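Local coordinates for pectate lyase (Bacillus subtilis, PDB 5AMV), which cleaves polygalacturonate by calcium-dependent elimination, releasing oligosaccharides with unsaturated galacturonosyl groups at their non-reducing ends, at residues A[142-146]-A[182-186]; A[222-228]-A[245-251]. All blocks are in the same frame, centred on the assembly; numbering follows the deposited sequence.

Interaction 1: residues A[142-146]-A[182-186]; sequences GGNFQ and QYDNI. With CA (calcium ion), chain C.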
loop_
_atom_site.group_PDB
_atom_site.type_symbol
_atom_site.label_atom_id
_atom_site.label_comp_id
_atom_site.label_asym_id
_atom_site.label_seq_id
_atom_site.Cartn_x
_atom_site.Cartn_y
_atom_site.Cartn_z
ATOM N N GLY A 142 -5.443 12.064 3.474
ATOM C CA GLY A 142 -5.284 12.523 2.078
ATOM C C GLY A 142 -3.872 12.417 1.496
ATOM O O GLY A 142 -3.704 12.536 0.290
ATOM N N GLY A 143 -2.876 12.156 2.347
ATOM C CA GLY A 143 -1.480 12.179 1.930
ATOM C C GLY A 143 -0.981 10.885 1.285
ATOM O O GLY A 143 -1.535 9.801 1.522
ATOM N N ASN A 144 0.068 11.034 0.505
ATOM C CA ASN A 144 0.754 9.887 -0.120
ATOM C C ASN A 144 2.211 10.087 0.182
ATOM O O ASN A 144 2.838 11.017 -0.352
ATOM C CB ASN A 144 0.462 9.904 -1.627
ATOM C CG ASN A 144 1.118 8.732 -2.404
ATOM O OD1 ASN A 144 1.983 7.955 -1.917
ATOM N ND2 ASN A 144 0.684 8.604 -3.601
ATOM N N PHE A 145 2.768 9.261 1.078
ATOM C CA PHE A 145 4.221 9.297 1.335
ATOM C C PHE A 145 4.908 8.494 0.232
ATOM O O PHE A 145 4.523 7.355 -0.004
ATOM C CB PHE A 145 4.585 8.662 2.687
ATOM C CG PHE A 145 4.272 9.503 3.909
ATOM C CD1 PHE A 145 3.575 10.712 3.822
ATOM C CD2 PHE A 145 4.624 9.000 5.178
ATOM C CE1 PHE A 145 3.265 11.469 4.990
ATOM C CE2 PHE A 145 4.331 9.738 6.346
ATOM C CZ PHE A 145 3.645 10.957 6.248
ATOM N N GLN A 146 5.906 9.085 -0.448
ATOM C CA GLN A 146 6.675 8.318 -1.448
ATOM C C GLN A 146 8.078 8.073 -0.907
ATOM O O GLN A 146 8.696 8.990 -0.375
ATOM C CB GLN A 146 6.740 9.079 -2.800
ATOM C CG GLN A 146 7.557 8.273 -3.789
ATOM C CD GLN A 146 7.518 8.763 -5.230
ATOM O OE1 GLN A 146 7.190 7.978 -6.142
ATOM N NE2 GLN A 146 7.895 10.033 -5.458
ATOM N N GLN A 182 -4.054 8.190 -8.732
ATOM C CA GLN A 182 -2.601 8.273 -8.575
ATOM C C GLN A 182 -2.064 8.044 -7.167
ATOM O O GLN A 182 -0.837 7.859 -7.045
ATOM C CB GLN A 182 -2.073 9.634 -9.057
ATOM C CG GLN A 182 -2.033 9.775 -10.569
ATOM C CD GLN A 182 -1.129 8.729 -11.238
ATOM O OE1 GLN A 182 0.084 8.670 -10.971
ATOM N NE2 GLN A 182 -1.717 7.908 -12.116
ATOM N N TYR A 183 -2.899 8.124 -6.121
ATOM C CA TYR A 183 -2.311 8.212 -4.767
ATOM C C TYR A 183 -2.493 6.952 -3.994
ATOM O O TYR A 183 -3.601 6.435 -3.900
ATOM C CB TYR A 183 -2.884 9.410 -3.943
ATOM C CG TYR A 183 -2.856 10.653 -4.773
ATOM C CD1 TYR A 183 -1.649 11.116 -5.301
ATOM C CD2 TYR A 183 -4.045 11.321 -5.105
ATOM C CE1 TYR A 183 -1.618 12.208 -6.148
ATOM C CE2 TYR A 183 -4.025 12.425 -5.937
ATOM C CZ TYR A 183 -2.834 12.871 -6.448
ATOM O OH TYR A 183 -2.837 13.924 -7.340
ATOM N N ASP A 184 -1.392 6.495 -3.414
ATOM C CA ASP A 184 -1.438 5.425 -2.422
ATOM C C ASP A 184 -1.257 6.106 -1.054
ATOM O O ASP A 184 -0.881 7.288 -0.999
ATOM C CB ASP A 184 -0.240 4.504 -2.650
ATOM C CG ASP A 184 -0.133 3.973 -4.062
ATOM O OD1 ASP A 184 -1.147 3.673 -4.722
ATOM O OD2 ASP A 184 1.014 3.755 -4.532
ATOM N N ASN A 185 -1.421 5.371 0.059
ATOM C CA ASN A 185 -0.988 5.936 1.355
ATOM C C ASN A 185 0.549 5.990 1.424
ATOM O O ASN A 185 1.119 7.018 1.801
ATOM C CB ASN A 185 -1.574 5.127 2.526
ATOM C CG ASN A 185 -3.057 4.930 2.368
ATOM O OD1 ASN A 185 -3.518 3.793 2.143
ATOM N ND2 ASN A 185 -3.844 6.028 2.482
ATOM N N ILE A 186 1.201 4.895 1.009
ATOM C CA ILE A 186 2.667 4.852 0.949
ATOM C C ILE A 186 3.068 4.147 -0.363
ATOM O O ILE A 186 2.583 3.039 -0.659
ATOM C CB ILE A 186 3.279 4.059 2.139
ATOM C CG1 ILE A 186 2.900 4.702 3.471
ATOM C CG2 ILE A 186 4.835 3.953 1.997
ATOM C CD1 ILE A 186 3.290 3.839 4.689
HETATM CA CA CA C . 0.050 2.646 -6.431
HETATM O O HOH W 1 -3.160 8.627 3.543
HETATM O O HOH W 2 0.179 4.759 -7.438
HETATM O O HOH W 3 -0.251 0.974 -8.048
HETATM O O HOH W 4 2.271 2.215 -6.946
#
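N144 and F145 meet the incoming chain in two different ways, the first with its side chain and the second mainly with its backbone. The side chain of N144 stands anti to its own backbone N (chi1 -179°), which lays it alongside the main chain of Y183 and D184. The Y183 side chain also touches K118 and V121 of helix 105-121, while CB of Q182 lies over one face of its ring, offset toward the rim.

F145 bridges I186 in parallel register. Its N donates to N185 O over 2.9 Å, and I186 CA offers a CA-H...O contact to F145 O at 3.3 Å. The two side chains start on the same face of the sheet, but only their roots approach, F145 CB and I186 CG1 being 4.4 Å apart; the phenyl ring leads away and stacks edge-to-face with F159. Just before the bridge a water links the two segments, donating to G143 O at 2.8 Å and accepting from N185 ND2 at 2.9 Å.

The carboxylate of D184 turns away from 142-146 to the metal, while its backbone stays beside N144. It chelates calcium with both oxygens, OD1 at 2.3 Å and OD2 at 2.4 Å, and T187 OG1, a little further along the same chain in strand 186-189, is hydrogen-bonded to OD2. D223, D227 and three waters complete a sevenfold shell; one of those waters also donates to Q182 O, a long bond of 3.3 Å. The arrangement illustrates how a polysaccharide lyase family 1 parallel beta-helix, stacking one coil's strand on the next, places an aspartate just before a strand where it can bind calcium.

Interaction 2: residues A[222-228]-A[245-251]; sequences HDGQTDA and HDKSSIF. With CA (calcium ion), chain C.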
loop_
_atom_site.group_PDB
_atom_site.type_symbol
_atom_site.label_atom_id
_atom_site.label_comp_id
_atom_site.label_asym_id
_atom_site.label_seq_id
_atom_site.Cartn_x
_atom_site.Cartn_y
_atom_site.Cartn_z
ATOM N N HIS A 222 -9.354 5.989 -5.313
ATOM C CA HIS A 222 -8.179 5.476 -4.588
ATOM C C HIS A 222 -7.355 4.537 -5.418
ATOM O O HIS A 222 -7.867 3.911 -6.356
ATOM C CB HIS A 222 -8.664 4.661 -3.377
ATOM C CG HIS A 222 -9.477 5.463 -2.425
ATOM N ND1 HIS A 222 -10.816 5.233 -2.217
ATOM C CD2 HIS A 222 -9.151 6.521 -1.648
ATOM C CE1 HIS A 222 -11.279 6.103 -1.336
ATOM N NE2 HIS A 222 -10.285 6.883 -0.964
ATOM N N ASP A 223 -6.100 4.369 -5.042
ATOM C CA ASP A 223 -5.228 3.361 -5.614
ATOM C C ASP A 223 -4.822 2.352 -4.515
ATOM O O ASP A 223 -5.654 1.716 -3.897
ATOM C CB ASP A 223 -4.011 4.062 -6.229
ATOM C CG ASP A 223 -3.364 3.243 -7.346
ATOM O OD1 ASP A 223 -4.093 2.716 -8.211
ATOM O OD2 ASP A 223 -2.122 3.138 -7.362
ATOM N N GLY A 224 -3.519 2.243 -4.282
ATOM C CA GLY A 224 -2.985 1.312 -3.242
ATOM C C GLY A 224 -2.885 1.867 -1.822
ATOM O O GLY A 224 -3.195 3.035 -1.572
ATOM N N GLN A 225 -2.513 0.985 -0.889
ATOM C CA GLN A 225 -2.272 1.337 0.505
ATOM C C GLN A 225 -0.760 1.380 0.714
ATOM O O GLN A 225 -0.219 2.433 1.038
ATOM C CB GLN A 225 -2.958 0.312 1.429
ATOM C CG GLN A 225 -4.453 0.344 1.141
ATOM C CD GLN A 225 -5.210 -0.534 2.108
ATOM O OE1 GLN A 225 -5.100 -1.736 2.086
ATOM N NE2 GLN A 225 -5.989 0.104 2.978
ATOM N N THR A 226 -0.100 0.254 0.522
ATOM C CA THR A 226 1.355 0.166 0.611
ATOM C C THR A 226 1.834 -0.584 -0.648
ATOM O O THR A 226 1.787 -1.813 -0.700
ATOM C CB THR A 226 1.822 -0.555 1.906
ATOM O OG1 THR A 226 1.164 -1.844 2.013
ATOM C CG2 THR A 226 1.464 0.261 3.167
ATOM N N ASP A 227 2.291 0.171 -1.632
ATOM C CA ASP A 227 2.716 -0.418 -2.915
ATOM C C ASP A 227 4.233 -0.332 -3.046
ATOM O O ASP A 227 4.904 0.532 -2.425
ATOM C CB ASP A 227 2.062 0.336 -4.091
ATOM C CG ASP A 227 0.574 0.053 -4.224
ATOM O OD1 ASP A 227 0.037 -0.900 -3.583
ATOM O OD2 ASP A 227 -0.050 0.778 -5.026
ATOM N N ALA A 228 4.795 -1.219 -3.864
ATOM C CA ALA A 228 6.246 -1.245 -4.110
ATOM C C ALA A 228 6.527 -1.525 -5.581
ATOM O O ALA A 228 5.971 -2.427 -6.135
ATOM C CB ALA A 228 6.941 -2.270 -3.217
ATOM N N HIS A 245 -10.977 -1.104 1.975
ATOM C CA HIS A 245 -10.229 -0.564 0.844
ATOM C C HIS A 245 -10.214 -1.641 -0.262
ATOM O O HIS A 245 -10.347 -2.839 0.041
ATOM C CB HIS A 245 -8.794 -0.189 1.311
ATOM C CG HIS A 245 -7.928 0.346 0.210
ATOM N ND1 HIS A 245 -7.823 1.692 -0.085
ATOM C CD2 HIS A 245 -7.177 -0.297 -0.714
ATOM C CE1 HIS A 245 -7.031 1.855 -1.127
ATOM N NE2 HIS A 245 -6.624 0.669 -1.534
ATOM N N ASP A 246 -10.113 -1.229 -1.524
ATOM C CA ASP A 246 -10.145 -2.179 -2.630
ATOM C C ASP A 246 -8.778 -2.839 -2.871
ATOM O O ASP A 246 -8.562 -3.952 -2.419
ATOM C CB ASP A 246 -10.754 -1.442 -3.844
ATOM C CG ASP A 246 -10.927 -2.332 -5.079
ATOM O OD1 ASP A 246 -10.499 -3.483 -5.106
ATOM O OD2 ASP A 246 -11.439 -1.773 -6.074
ATOM N N LYS A 247 -7.830 -2.128 -3.500
ATOM C CA LYS A 247 -6.515 -2.707 -3.857
ATOM C C LYS A 247 -5.445 -2.375 -2.827
ATOM O O LYS A 247 -4.953 -1.241 -2.748
ATOM C CB LYS A 247 -6.120 -2.167 -5.218
ATOM C CG LYS A 247 -7.100 -2.678 -6.314
ATOM C CD LYS A 247 -6.769 -2.140 -7.704
ATOM C CE LYS A 247 -7.451 -0.844 -8.020
ATOM N NZ LYS A 247 -7.658 -0.780 -9.527
ATOM N N SER A 248 -5.083 -3.356 -2.014
ATOM C CA SER A 248 -4.198 -3.033 -0.879
ATOM C C SER A 248 -2.729 -2.813 -1.198
ATOM O O SER A 248 -2.166 -1.772 -0.876
ATOM C CB SER A 248 -4.261 -4.141 0.148
ATOM O OG SER A 248 -3.340 -3.901 1.189
ATOM N N SER A 249 -2.089 -3.832 -1.771
ATOM C CA SER A 249 -0.642 -3.893 -1.818
ATOM C C SER A 249 -0.214 -4.526 -3.127
ATOM O O SER A 249 -0.359 -5.737 -3.296
ATOM C CB SER A 249 -0.103 -4.732 -0.641
ATOM O OG SER A 249 -0.453 -4.135 0.614
ATOM N N ILE A 250 0.320 -3.714 -4.041
ATOM C CA ILE A 250 0.836 -4.264 -5.307
ATOM C C ILE A 250 2.361 -4.137 -5.291
ATOM O O ILE A 250 2.915 -3.006 -5.151
ATOM C CB ILE A 250 0.170 -3.625 -6.613
ATOM C CG1 ILE A 250 0.788 -4.253 -7.884
ATOM C CG2 ILE A 250 0.361 -2.177 -6.677
ATOM C CD1 ILE A 250 -0.136 -4.196 -9.154
ATOM N N PHE A 251 3.029 -5.266 -5.505
ATOM C CA PHE A 251 4.513 -5.292 -5.485
ATOM C C PHE A 251 4.961 -5.707 -6.873
ATOM O O PHE A 251 4.746 -6.860 -7.264
ATOM C CB PHE A 251 5.074 -6.293 -4.447
ATOM C CG PHE A 251 4.582 -6.088 -3.024
ATOM C CD1 PHE A 251 4.149 -4.855 -2.582
ATOM C CD2 PHE A 251 4.586 -7.170 -2.119
ATOM C CE1 PHE A 251 3.736 -4.682 -1.270
ATOM C CE2 PHE A 251 4.193 -6.993 -0.771
ATOM C CZ PHE A 251 3.747 -5.752 -0.357
HETATM CA CA CA C . 0.050 2.646 -6.431
HETATM O O HOH W 5 -8.239 0.779 -4.261
HETATM O O HOH W 6 -2.470 -1.726 -4.536
HETATM O O HOH W 3 -0.251 0.974 -8.048
HETATM O O HOH W 4 2.271 2.215 -6.946
HETATM O O HOH W 2 0.179 4.759 -7.438
#
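The amide of Q225 lies flat on the imidazole of H245, the two planes only 3° apart and the side chains running past each other in opposite directions. Q225 CG sits 3.4 Å from the ring centroid, over the face, in a CH-pi contact. The amide's rotation is set by S248, whose OG donates to Q225 OE1 in the carbonyl plane, on a lone pair. With an alanine here, S248 OG would probably lose this acceptor and the H245 ring the partner stacked on one face. The ring is also held at its edges: ND1 bonds to D203, while NE2 makes weak bonds to D223 O and K247 O, each 2.8 Å away.

Along the main chain, S248 O accepts two successive N-H groups, from Q225 N at 2.8 Å and T226 N at 3.2 Å. D227 then divides its carboxylate, OD2 binding calcium at 2.3 Å and OD1 taking I250 N (2.9 Å) from above the carboxylate plane. A bond from A228 N to I250 O completes the pairing. Y242 of strand 235-245 packs against Q225, S248 and S249, I276 of strand 276-278 touches both Q225 and H245, and K247 reaches R279, the probable catalytic arginine.

Followed from the N terminus, the chain first closes interaction 1, bringing 182-186 back beside 142-146 after 35 intervening residues that hold several short strands and no helix. It then runs on through strands 194-197 and 200-202 to 222-228, and a shorter excursion of 16 residues, including most of strand 235-245, returns it at 245-251 to close interaction 2. The two loops are in series, neither nested nor crossed. They are nevertheless neighbours in space: I186 N lies 2.8 Å from Q225 O, a probable hydrogen bond where strands 186-189 and 226-229, neighbours in one parallel sheet, begin. Stacked coils of the beta-helix thereby gather three aspartates around one calcium ion.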